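Local structure of DspB (Aggregatibacter actinomycetemcomitans, 1YHT) at residues P113-P118 / S165-I170; K126-Q129 / K135-Q138; D147-T152 / T158-L163; F178-D183 / T197-L202. The protein acts as a biofilm-releasing family 20 glycoside hydrolase that probably cleaves beta-linked N-acetylhexosamine residues. One frame throughout, in Å; residues are numbered along the deposited sequence.

Contact 1: P113-P118 / S165-I170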
loop_
_atom_site.group_PDB
_atom_site.type_symbol
_atom_site.label_atom_id
_atom_site.label_comp_id
_atom_site.label_asym_id
_atom_site.label_seq_id
_atom_site.Cartn_x
_atom_site.Cartn_y
_atom_site.Cartn_z
ATOM N N PRO A 113 0.938 5.715 -5.898
ATOM C CA PRO A 113 0.032 4.590 -6.194
ATOM C C PRO A 113 0.660 3.257 -5.809
ATOM O O PRO A 113 1.872 3.105 -5.944
ATOM C CB PRO A 113 -0.193 4.697 -7.715
ATOM C CG PRO A 113 1.173 5.200 -8.246
ATOM C CD PRO A 113 1.518 6.292 -7.140
ATOM N N GLU A 114 -0.172 2.300 -5.364
ATOM C CA GLU A 114 0.236 0.931 -5.095
ATOM C C GLU A 114 -0.562 -0.012 -5.946
ATOM O O GLU A 114 -1.781 -0.174 -5.748
ATOM C CB GLU A 114 0.095 0.499 -3.606
ATOM C CG GLU A 114 0.667 -0.901 -3.357
ATOM C CD GLU A 114 0.476 -1.481 -1.966
ATOM O OE1 GLU A 114 0.112 -0.753 -1.015
ATOM O OE2 GLU A 114 0.663 -2.726 -1.851
ATOM N N LEU A 115 0.142 -0.679 -6.863
ATOM C CA LEU A 115 -0.434 -1.748 -7.653
ATOM C C LEU A 115 0.155 -3.033 -7.091
ATOM O O LEU A 115 1.258 -3.397 -7.418
ATOM C CB LEU A 115 -0.084 -1.542 -9.140
ATOM C CG LEU A 115 -0.830 -2.404 -10.154
ATOM C CD1 LEU A 115 -2.293 -2.011 -10.211
ATOM C CD2 LEU A 115 -0.164 -2.312 -11.528
ATOM N N ASP A 116 -0.588 -3.680 -6.193
ATOM C CA ASP A 116 -0.050 -4.777 -5.424
ATOM C C ASP A 116 0.009 -6.054 -6.301
ATOM O O ASP A 116 -0.850 -6.296 -7.161
ATOM C CB ASP A 116 -0.867 -5.005 -4.135
ATOM C CG ASP A 116 -0.104 -5.771 -3.070
ATOM O OD1 ASP A 116 0.958 -6.377 -3.391
ATOM O OD2 ASP A 116 -0.610 -5.793 -1.908
ATOM N N SER A 117 1.073 -6.797 -6.084
ATOM C CA SER A 117 1.343 -8.079 -6.737
ATOM C C SER A 117 2.519 -8.701 -6.000
ATOM O O SER A 117 3.244 -8.004 -5.267
ATOM C CB SER A 117 1.616 -7.928 -8.225
ATOM O OG SER A 117 2.969 -7.631 -8.526
ATOM N N PRO A 118 2.716 -10.033 -6.166
ATOM C CA PRO A 118 1.946 -10.975 -6.971
ATOM C C PRO A 118 0.640 -11.459 -6.378
ATOM O O PRO A 118 -0.143 -12.081 -7.105
ATOM C CB PRO A 118 2.898 -12.196 -7.087
ATOM C CG PRO A 118 3.744 -12.132 -5.947
ATOM C CD PRO A 118 3.868 -10.674 -5.531
ATOM N N SER A 165 2.178 1.114 -16.549
ATOM C CA SER A 165 2.266 2.294 -17.437
ATOM C C SER A 165 1.011 3.173 -17.420
ATOM O O SER A 165 1.083 4.410 -17.433
ATOM C CB SER A 165 2.559 1.839 -18.870
ATOM O OG SER A 165 3.853 1.252 -18.938
ATOM N N GLU A 166 -0.158 2.523 -17.429
ATOM C CA GLU A 166 -1.421 3.223 -17.322
ATOM C C GLU A 166 -1.554 3.966 -15.986
ATOM O O GLU A 166 -1.962 5.140 -15.936
ATOM C CB GLU A 166 -2.553 2.222 -17.485
ATOM C CG GLU A 166 -3.918 2.912 -17.449
ATOM C CD GLU A 166 -5.067 1.953 -17.641
ATOM O OE1 GLU A 166 -5.543 1.411 -16.627
ATOM O OE2 GLU A 166 -5.500 1.794 -18.786
ATOM N N VAL A 167 -1.219 3.281 -14.898
ATOM C CA VAL A 167 -1.278 3.885 -13.538
ATOM C C VAL A 167 -0.318 5.078 -13.430
ATOM O O VAL A 167 -0.678 6.165 -12.945
ATOM C CB VAL A 167 -1.048 2.838 -12.465
ATOM C CG1 VAL A 167 -0.860 3.494 -11.113
ATOM C CG2 VAL A 167 -2.214 1.850 -12.413
ATOM N N ILE A 168 0.869 4.912 -13.985
ATOM C CA ILE A 168 1.835 6.011 -14.068
ATOM C C ILE A 168 1.283 7.200 -14.842
ATOM O O ILE A 168 1.362 8.350 -14.381
ATOM C CB ILE A 168 3.166 5.491 -14.685
ATOM C CG1 ILE A 168 3.814 4.559 -13.704
ATOM C CG2 ILE A 168 4.134 6.648 -15.021
ATOM C CD1 ILE A 168 4.977 3.795 -14.230
ATOM N N ASP A 169 0.672 6.943 -15.992
ATOM C CA ASP A 169 0.034 8.001 -16.785
ATOM C C ASP A 169 -1.098 8.736 -16.041
ATOM O O ASP A 169 -1.226 9.965 -16.121
ATOM C CB ASP A 169 -0.552 7.445 -18.072
ATOM C CG ASP A 169 0.514 7.086 -19.099
ATOM O OD1 ASP A 169 1.676 7.475 -18.932
ATOM O OD2 ASP A 169 0.163 6.440 -20.079
ATOM N N ILE A 170 -1.903 7.985 -15.315
ATOM C CA ILE A 170 -2.992 8.542 -14.498
ATOM C C ILE A 170 -2.491 9.504 -13.395
ATOM O O ILE A 170 -2.991 10.605 -13.276
ATOM C CB ILE A 170 -3.825 7.421 -13.866
ATOM C CG1 ILE A 170 -4.629 6.652 -14.925
ATOM C CG2 ILE A 170 -4.824 7.951 -12.829
ATOM C CD1 ILE A 170 -5.231 5.290 -14.363
#
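The puckered ring of Pro-113 meets Val-167 with its CB-CG edge; no aromatic ring of the two segments takes part. Pro-113 CB lies 3.7 Å from Val-167 CG1, and Pro-113 CG is 3.9 Å from the same methyl, which sits beyond the CB-CG bond, near the mean ring plane and not over a face. Proline and valine lie side by side, running in opposite senses. With Val-167 CG1 anti to the backbone N (chi1 170°), the other methyl is turned to the next strand residue that faces the helix: Val-167 CG2 stands 4.4 Å from Leu-115 CD1, a looser touch. A single helix residue thus bridges two alternate strand positions, all three side chains being buried. Between them Glu-114 points away from the helix, and its carboxylate is hydrogen-bonded to His-51, His-53 and Trp-216. Phe-178 of the adjacent strand 177-181 extends the apolar layer beside Pro-113 and Val-167. Such alternation, with one set of strand side chains packed on a helix and the other turned to the opposite side, is characteristic of the wall of a TIM barrel, the fold of the family 20 catalytic domain.

Contact 2: K126-Q129 / K135-Q138; sequences KLVQ and KYLQ
The polar atom that meets the partner segment, Gln-129 OE1, is in van der Waals contact with a methyl group: it lies 3.7 Å from Leu-137 CD2, and no polar bond joins the two segments. The same methyl also touches the base of the glutamine, Leu-137 CD2 being 3.8 Å from Gln-129 CB. Gln-129 leaves its helix with CG anti to the backbone N (chi1 177°) and continues extended, which carries the amide alongside the leucine. One residue back on each helix, Val-128 CG1 makes the other close apolar contacts. It approaches the Tyr-136 ring at the edge, in the ring plane, 3.6 Å from Tyr-136 CD2 and 3.9 Å from Tyr-136 CE2, the valine and tyrosine side chains running roughly perpendicular. The same methyl lies 4.0 Å from Leu-137 CB, so it is lodged between ring edge and leucine. The backbones come close here, with Gln-129 CA and Leu-137 CA 5.6 Å apart. Helices 122-132 and 134-140, almost continuous in sequence, therefore pack as a short hairpin near the periphery of the chain. Val-128 and Tyr-136 both turn to Phe-159 of helix 154-171, while Val-128 also touches Leu-67 of a loop.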
loop_
_atom_site.group_PDB
_atom_site.type_symbol
_atom_site.label_atom_id
_atom_site.label_comp_id
_atom_site.label_asym_id
_atom_site.label_seq_id
_atom_site.Cartn_x
_atom_site.Cartn_y
_atom_site.Cartn_z
ATOM N N LYS A 126 -10.408 -10.451 -11.843
ATOM C CA LYS A 126 -11.813 -10.497 -12.178
ATOM C C LYS A 126 -12.144 -9.550 -13.348
ATOM O O LYS A 126 -12.931 -9.900 -14.209
ATOM C CB LYS A 126 -12.658 -10.183 -10.956
ATOM C CG LYS A 126 -12.538 -11.261 -9.829
ATOM C CD LYS A 126 -12.652 -12.711 -10.399
ATOM C CE LYS A 126 -12.899 -13.804 -9.345
ATOM N NZ LYS A 126 -13.080 -15.145 -10.060
ATOM N N LEU A 127 -11.541 -8.361 -13.396
ATOM C CA LEU A 127 -11.729 -7.458 -14.563
ATOM C C LEU A 127 -11.138 -7.995 -15.875
ATOM O O LEU A 127 -11.737 -7.821 -16.955
ATOM C CB LEU A 127 -11.146 -6.071 -14.250
ATOM C CG LEU A 127 -11.885 -5.270 -13.178
ATOM C CD1 LEU A 127 -11.036 -4.107 -12.700
ATOM C CD2 LEU A 127 -13.235 -4.823 -13.717
ATOM N N VAL A 128 -9.940 -8.577 -15.775
ATOM C CA VAL A 128 -9.289 -9.245 -16.907
ATOM C C VAL A 128 -10.154 -10.408 -17.446
ATOM O O VAL A 128 -10.403 -10.537 -18.648
ATOM C CB VAL A 128 -7.921 -9.801 -16.532
ATOM C CG1 VAL A 128 -7.396 -10.756 -17.661
ATOM C CG2 VAL A 128 -6.916 -8.624 -16.330
ATOM N N GLN A 129 -10.614 -11.256 -16.537
ATOM C CA GLN A 129 -11.515 -12.323 -16.928
ATOM C C GLN A 129 -12.729 -11.832 -17.712
ATOM O O GLN A 129 -13.100 -12.410 -18.730
ATOM C CB GLN A 129 -11.991 -13.071 -15.673
ATOM C CG GLN A 129 -13.022 -14.184 -16.011
ATOM C CD GLN A 129 -13.343 -15.069 -14.810
ATOM O OE1 GLN A 129 -12.433 -15.602 -14.166
ATOM N NE2 GLN A 129 -14.638 -15.144 -14.454
ATOM N N LYS A 135 -9.653 -17.922 -20.346
ATOM C CA LYS A 135 -8.412 -18.602 -20.781
ATOM C C LYS A 135 -7.215 -17.648 -20.777
ATOM O O LYS A 135 -6.080 -18.031 -20.414
ATOM C CB LYS A 135 -8.545 -19.274 -22.150
ATOM C CG LYS A 135 -9.667 -20.358 -22.250
ATOM C CD LYS A 135 -9.412 -21.787 -21.581
ATOM C CE LYS A 135 -10.342 -22.873 -22.285
ATOM N NZ LYS A 135 -10.569 -24.254 -21.675
ATOM N N TYR A 136 -7.459 -16.417 -21.215
ATOM C CA TYR A 136 -6.431 -15.378 -21.130
ATOM C C TYR A 136 -5.926 -15.206 -19.684
ATOM O O TYR A 136 -4.732 -15.263 -19.436
ATOM C CB TYR A 136 -6.935 -14.033 -21.684
ATOM C CG TYR A 136 -5.826 -12.988 -21.639
ATOM C CD1 TYR A 136 -4.889 -12.895 -22.657
ATOM C CD2 TYR A 136 -5.695 -12.153 -20.546
ATOM C CE1 TYR A 136 -3.880 -11.969 -22.599
ATOM C CE2 TYR A 136 -4.693 -11.245 -20.466
ATOM C CZ TYR A 136 -3.784 -11.142 -21.512
ATOM O OH TYR A 136 -2.756 -10.239 -21.419
ATOM N N LEU A 137 -6.851 -14.964 -18.756
ATOM C CA LEU A 137 -6.512 -14.805 -17.335
ATOM C C LEU A 137 -5.711 -16.012 -16.786
ATOM O O LEU A 137 -4.676 -15.844 -16.113
ATOM C CB LEU A 137 -7.780 -14.593 -16.496
ATOM C CG LEU A 137 -7.601 -14.814 -14.956
ATOM C CD1 LEU A 137 -6.597 -13.857 -14.410
ATOM C CD2 LEU A 137 -8.892 -14.691 -14.190
ATOM N N GLN A 138 -6.179 -17.235 -17.059
ATOM C CA GLN A 138 -5.495 -18.417 -16.509
ATOM C C GLN A 138 -4.055 -18.484 -17.031
ATOM O O GLN A 138 -3.149 -18.899 -16.306
ATOM C CB GLN A 138 -6.288 -19.733 -16.743
ATOM C CG GLN A 138 -7.674 -19.753 -15.999
ATOM C CD GLN A 138 -7.578 -19.730 -14.427
ATOM O OE1 GLN A 138 -6.790 -20.472 -13.824
ATOM N NE2 GLN A 138 -8.373 -18.863 -13.788
#

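Contact 3: D147-T152 / T158-L163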
loop_
_atom_site.group_PDB
_atom_site.type_symbol
_atom_site.label_atom_id
_atom_site.label_comp_id
_atom_site.label_asym_id
_atom_site.label_seq_id
_atom_site.Cartn_x
_atom_site.Cartn_y
_atom_site.Cartn_z
ATOM N N ASP A 147 -4.098 -17.625 -6.598
ATOM C CA ASP A 147 -4.320 -16.241 -6.176
ATOM C C ASP A 147 -3.133 -15.323 -6.503
ATOM O O ASP A 147 -2.996 -14.220 -5.932
ATOM C CB ASP A 147 -4.675 -16.194 -4.681
ATOM C CG ASP A 147 -3.591 -16.786 -3.783
ATOM O OD1 ASP A 147 -2.681 -17.493 -4.272
ATOM O OD2 ASP A 147 -3.678 -16.553 -2.563
ATOM N N GLU A 148 -2.259 -15.772 -7.410
ATOM C CA GLU A 148 -1.105 -14.959 -7.767
ATOM C C GLU A 148 -0.794 -14.970 -9.259
ATOM O O GLU A 148 -0.965 -15.981 -9.951
ATOM C CB GLU A 148 0.112 -15.387 -6.971
ATOM C CG GLU A 148 -0.052 -15.310 -5.461
ATOM C CD GLU A 148 1.239 -15.624 -4.730
ATOM O OE1 GLU A 148 2.276 -15.779 -5.391
ATOM O OE2 GLU A 148 1.240 -15.674 -3.492
ATOM N N ILE A 149 -0.298 -13.830 -9.724
ATOM C CA ILE A 149 0.261 -13.718 -11.052
ATOM C C ILE A 149 1.493 -14.614 -11.123
ATOM O O ILE A 149 2.185 -14.832 -10.088
ATOM C CB ILE A 149 0.629 -12.222 -11.371
ATOM C CG1 ILE A 149 0.701 -11.973 -12.888
ATOM C CG2 ILE A 149 1.933 -11.851 -10.745
ATOM C CD1 ILE A 149 -0.590 -11.641 -13.510
ATOM N N ASP A 150 1.790 -15.130 -12.322
ATOM C CA ASP A 150 3.003 -15.934 -12.500
ATOM C C ASP A 150 4.230 -15.076 -12.678
ATOM O O ASP A 150 4.504 -14.592 -13.784
ATOM C CB ASP A 150 2.874 -16.842 -13.717
ATOM C CG ASP A 150 3.988 -17.860 -13.809
ATOM O OD1 ASP A 150 5.045 -17.748 -13.109
ATOM O OD2 ASP A 150 3.807 -18.740 -14.655
ATOM N N ILE A 151 5.001 -14.925 -11.606
ATOM C CA ILE A 151 6.171 -13.999 -11.631
ATOM C C ILE A 151 7.343 -14.489 -12.522
ATOM O O ILE A 151 8.322 -13.735 -12.821
ATOM C CB ILE A 151 6.659 -13.727 -10.197
ATOM C CG1 ILE A 151 7.027 -15.043 -9.485
ATOM C CG2 ILE A 151 5.581 -12.952 -9.372
ATOM C CD1 ILE A 151 7.703 -14.824 -8.140
ATOM N N THR A 152 7.224 -15.724 -12.990
ATOM C CA THR A 152 8.211 -16.349 -13.886
ATOM C C THR A 152 7.857 -16.215 -15.363
ATOM O O THR A 152 8.695 -16.475 -16.231
ATOM C CB THR A 152 8.382 -17.853 -13.562
ATOM O OG1 THR A 152 7.233 -18.615 -13.975
ATOM C CG2 THR A 152 8.582 -18.040 -12.058
ATOM N N THR A 158 5.088 -8.569 -18.757
ATOM C CA THR A 158 4.638 -7.620 -19.767
ATOM C C THR A 158 3.244 -7.054 -19.418
ATOM O O THR A 158 3.020 -5.875 -19.479
ATOM C CB THR A 158 4.635 -8.282 -21.154
ATOM O OG1 THR A 158 5.988 -8.642 -21.520
ATOM C CG2 THR A 158 4.099 -7.299 -22.251
ATOM N N PHE A 159 2.304 -7.923 -19.084
ATOM C CA PHE A 159 0.977 -7.486 -18.676
ATOM C C PHE A 159 0.995 -6.504 -17.492
ATOM O O PHE A 159 0.362 -5.431 -17.554
ATOM C CB PHE A 159 0.080 -8.668 -18.319
ATOM C CG PHE A 159 -1.184 -8.240 -17.677
ATOM C CD1 PHE A 159 -2.216 -7.736 -18.453
ATOM C CD2 PHE A 159 -1.310 -8.232 -16.290
ATOM C CE1 PHE A 159 -3.409 -7.263 -17.856
ATOM C CE2 PHE A 159 -2.464 -7.744 -15.693
ATOM C CZ PHE A 159 -3.532 -7.271 -16.488
ATOM N N MET A 160 1.716 -6.881 -16.435
ATOM C CA MET A 160 1.882 -6.068 -15.233
ATOM C C MET A 160 2.420 -4.702 -15.591
ATOM O O MET A 160 1.897 -3.707 -15.110
ATOM C CB MET A 160 2.824 -6.710 -14.198
ATOM C CG MET A 160 2.183 -7.797 -13.405
ATOM S SD MET A 160 0.618 -7.357 -12.639
ATOM C CE MET A 160 1.033 -5.985 -11.609
ATOM N N GLN A 161 3.443 -4.695 -16.432
ATOM C CA GLN A 161 4.076 -3.481 -16.840
ATOM C C GLN A 161 3.149 -2.596 -17.694
ATOM O O GLN A 161 3.167 -1.418 -17.540
ATOM C CB GLN A 161 5.360 -3.804 -17.568
ATOM C CG GLN A 161 6.472 -4.213 -16.563
ATOM C CD GLN A 161 7.766 -4.582 -17.274
ATOM O OE1 GLN A 161 7.801 -4.668 -18.504
ATOM N NE2 GLN A 161 8.831 -4.797 -16.498
ATOM N N SER A 162 2.340 -3.184 -18.565
ATOM C CA SER A 162 1.322 -2.421 -19.302
ATOM C C SER A 162 0.320 -1.725 -18.360
ATOM O O SER A 162 -0.013 -0.584 -18.607
ATOM C CB SER A 162 0.610 -3.273 -20.352
ATOM O OG SER A 162 -0.365 -4.095 -19.744
ATOM N N LEU A 163 -0.095 -2.374 -17.264
ATOM C CA LEU A 163 -1.002 -1.771 -16.275
ATOM C C LEU A 163 -0.240 -0.724 -15.440
ATOM O O LEU A 163 -0.720 0.399 -15.212
ATOM C CB LEU A 163 -1.611 -2.845 -15.357
ATOM C CG LEU A 163 -2.700 -2.424 -14.370
ATOM C CD1 LEU A 163 -3.902 -1.685 -15.092
ATOM C CD2 LEU A 163 -3.175 -3.674 -13.603
#
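Apolar contact is what joins the two segments, and Ile-149 makes all of it from the loop side. Its CG1 branch, nearly anti to the backbone N (chi1 -158°), extends to the helix, where Ile-149 CD1 lies 4.5 Å from Phe-159 CD2 and Ile-149 CG1 lies 4.5 Å from Met-160 CG. These are loose touches between three buried side chains. Ile-149 also touches Leu-140 and the hydroxyl end of Tyr-198. Hydrogen bonds, in contrast, stay within each segment. In the loop, Asp-150 OD1 takes Thr-152 N at 3.0 Å, and this bond defines an Asx turn. Thr-152 OG1 also approaches Asp-150 OD1, at an unusually short 2.5 Å. Both come from the same face of the carboxylate, the amide well above its plane (42° out) and the hydroxyl on the syn side. In the helix, Phe-159 O accepts twice: from Leu-163 N in the regular helical bond and from Ser-162 OG at 2.7 Å, the latter at a C=O...O angle of 128°. The chemistry implies a division of labour: the Asp-150 to Thr-152 amide bond shapes the turn before helix 154-171 and the Ser-162 bond stays within the helix, whereas association of loop and helix rests on burial of hydrocarbon without directional bonds.

Contact 4: F178-D183 / T197-L202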
loop_
_atom_site.group_PDB
_atom_site.type_symbol
_atom_site.label_atom_id
_atom_site.label_comp_id
_atom_site.label_asym_id
_atom_site.label_seq_id
_atom_site.Cartn_x
_atom_site.Cartn_y
_atom_site.Cartn_z
ATOM N N PHE A 178 6.492 4.723 -6.974
ATOM C CA PHE A 178 5.406 3.790 -7.296
ATOM C C PHE A 178 5.606 2.573 -6.418
ATOM O O PHE A 178 6.699 2.011 -6.370
ATOM C CB PHE A 178 5.504 3.458 -8.799
ATOM C CG PHE A 178 4.392 2.616 -9.344
ATOM C CD1 PHE A 178 3.512 3.136 -10.298
ATOM C CD2 PHE A 178 4.279 1.316 -9.000
ATOM C CE1 PHE A 178 2.504 2.353 -10.862
ATOM C CE2 PHE A 178 3.266 0.498 -9.558
ATOM C CZ PHE A 178 2.367 1.040 -10.486
ATOM N N HIS A 179 4.524 2.144 -5.749
ATOM C CA HIS A 179 4.604 1.052 -4.813
ATOM C C HIS A 179 4.175 -0.232 -5.530
ATOM O O HIS A 179 3.044 -0.334 -6.012
ATOM C CB HIS A 179 3.774 1.371 -3.575
ATOM C CG HIS A 179 4.122 0.552 -2.365
ATOM N ND1 HIS A 179 4.038 -0.832 -2.352
ATOM C CD2 HIS A 179 4.561 0.916 -1.140
ATOM C CE1 HIS A 179 4.393 -1.271 -1.156
ATOM N NE2 HIS A 179 4.675 -0.234 -0.389
ATOM N N ILE A 180 5.105 -1.190 -5.592
ATOM C CA ILE A 180 4.887 -2.461 -6.258
ATOM C C ILE A 180 4.332 -3.599 -5.374
ATOM O O ILE A 180 4.191 -4.773 -5.826
ATOM C CB ILE A 180 6.174 -2.950 -7.028
ATOM C CG1 ILE A 180 7.294 -3.326 -6.059
ATOM C CG2 ILE A 180 6.582 -1.884 -8.077
ATOM C CD1 ILE A 180 8.463 -4.003 -6.661
ATOM N N GLY A 181 3.928 -3.254 -4.170
ATOM C CA GLY A 181 3.348 -4.203 -3.269
ATOM C C GLY A 181 4.380 -5.160 -2.734
ATOM O O GLY A 181 5.392 -4.710 -2.135
ATOM N N GLY A 182 4.123 -6.466 -2.948
ATOM C CA GLY A 182 5.036 -7.512 -2.509
ATOM C C GLY A 182 4.788 -8.042 -1.089
ATOM O O GLY A 182 5.711 -8.563 -0.445
ATOM N N ASP A 183 3.548 -7.915 -0.618
ATOM C CA ASP A 183 3.149 -8.476 0.668
ATOM C C ASP A 183 2.386 -9.772 0.553
ATOM O O ASP A 183 1.612 -9.983 -0.393
ATOM C CB ASP A 183 2.321 -7.484 1.492
ATOM C CG ASP A 183 1.008 -7.084 0.791
ATOM O OD1 ASP A 183 1.009 -6.960 -0.451
ATOM O OD2 ASP A 183 -0.023 -6.892 1.487
ATOM N N THR A 197 14.010 -11.562 -8.918
ATOM C CA THR A 197 14.063 -11.291 -10.336
ATOM C C THR A 197 12.887 -10.412 -10.782
ATOM O O THR A 197 13.047 -9.473 -11.562
ATOM C CB THR A 197 14.074 -12.626 -11.126
ATOM O OG1 THR A 197 15.167 -13.421 -10.650
ATOM C CG2 THR A 197 14.195 -12.396 -12.594
ATOM N N TYR A 198 11.701 -10.770 -10.319
ATOM C CA TYR A 198 10.458 -10.084 -10.672
ATOM C C TYR A 198 10.503 -8.638 -10.131
ATOM O O TYR A 198 10.268 -7.693 -10.848
ATOM C CB TYR A 198 9.286 -10.877 -10.059
ATOM C CG TYR A 198 7.893 -10.269 -10.219
ATOM C CD1 TYR A 198 7.238 -10.284 -11.459
ATOM C CD2 TYR A 198 7.229 -9.692 -9.128
ATOM C CE1 TYR A 198 5.964 -9.720 -11.615
ATOM C CE2 TYR A 198 5.953 -9.107 -9.282
ATOM C CZ TYR A 198 5.322 -9.134 -10.529
ATOM O OH TYR A 198 4.055 -8.584 -10.699
ATOM N N ALA A 199 10.812 -8.491 -8.857
ATOM C CA ALA A 199 10.808 -7.167 -8.226
ATOM C C ALA A 199 11.901 -6.292 -8.859
ATOM O O ALA A 199 11.678 -5.113 -9.116
ATOM C CB ALA A 199 10.997 -7.279 -6.724
ATOM N N ASN A 200 13.058 -6.875 -9.146
ATOM C CA ASN A 200 14.110 -6.121 -9.806
ATOM C C ASN A 200 13.632 -5.638 -11.174
ATOM O O ASN A 200 13.843 -4.479 -11.515
ATOM C CB ASN A 200 15.419 -6.928 -9.901
ATOM C CG ASN A 200 16.226 -6.903 -8.624
ATOM O OD1 ASN A 200 15.972 -6.090 -7.740
ATOM N ND2 ASN A 200 17.235 -7.788 -8.524
ATOM N N LYS A 201 12.952 -6.493 -11.926
ATOM C CA LYS A 201 12.504 -6.113 -13.284
ATOM C C LYS A 201 11.532 -4.934 -13.252
ATOM O O LYS A 201 11.593 -3.996 -14.079
ATOM C CB LYS A 201 11.903 -7.296 -14.041
ATOM C CG LYS A 201 12.957 -8.182 -14.688
ATOM C CD LYS A 201 12.356 -9.438 -15.266
ATOM C CE LYS A 201 13.386 -10.237 -16.072
ATOM N NZ LYS A 201 12.728 -11.366 -16.795
ATOM N N LEU A 202 10.672 -4.986 -12.242
ATOM C CA LEU A 202 9.686 -3.925 -11.991
ATOM C C LEU A 202 10.391 -2.609 -11.610
ATOM O O LEU A 202 10.073 -1.543 -12.159
ATOM C CB LEU A 202 8.678 -4.424 -10.944
ATOM C CG LEU A 202 7.369 -5.073 -11.414
ATOM C CD1 LEU A 202 7.372 -5.959 -12.680
ATOM C CD2 LEU A 202 6.534 -5.619 -10.305
#
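Strand and helix backbones come nearest at Ile-180 and Leu-202, whose CA atoms are 7.6 Å apart, just before the chain turns through Gly-181 and Gly-182 at positive phi. Ile-180 reaches the helix by two parts of its side chain. Its CG1 stands between the backbone N and the carbonyl carbon (chi1 68°), and the extended arm beyond brings Ile-180 CD1 to within 4.1 Å of Ala-199 CB. Nearer the backbone, Ile-180 CB is 4.2 Å from Leu-202 CD2, so the isoleucine spans successive helix turns. The other methyl of the leucine is occupied within its own helix: Leu-202 CD1 sits 4.1 Å above one face of the Tyr-198 ring, displaced to the rim. On the strand, His-179 ND1 accepts the Gly-181 amide at 3.0 Å with Gly-181 N almost in the imidazole plane, which ties ring rotation to the turn. His-179 NE2 is bonded to Thr-235, and Asp-116 OD1 takes the amide of Gly-182. The chemistry is thus two-sided: between these segments the strand meets its crossover helix through aliphatic side chains, while hydrogen bonds to imidazole and carboxylate set the glycine turn at the strand's C-terminal end, where TIM barrels place their active sites.

Overall arrangement
From the N terminus, strand 110-117 opens the long loop that contact 1 closes at helix 154-171. Contacts 2 and 3 both fall within this loop, one after the other: contact 2 pairs helices 122-132 and 134-140, and contact 3 fastens the following loop to helix 154-171, which contact 1 also uses. Phe-159 links contacts 2 and 3, and Pro-118 joins contact 1 to the loop of contact 3. Contact 4 begins only after contact 1 has closed, on strand 177-181, the parallel neighbour of strand 110-117, and ties it to helix 192-208. Tyr-198 of that helix reaches both Ser-117 and Met-160, so two adjacent strand-helix layers of the barrel are joined.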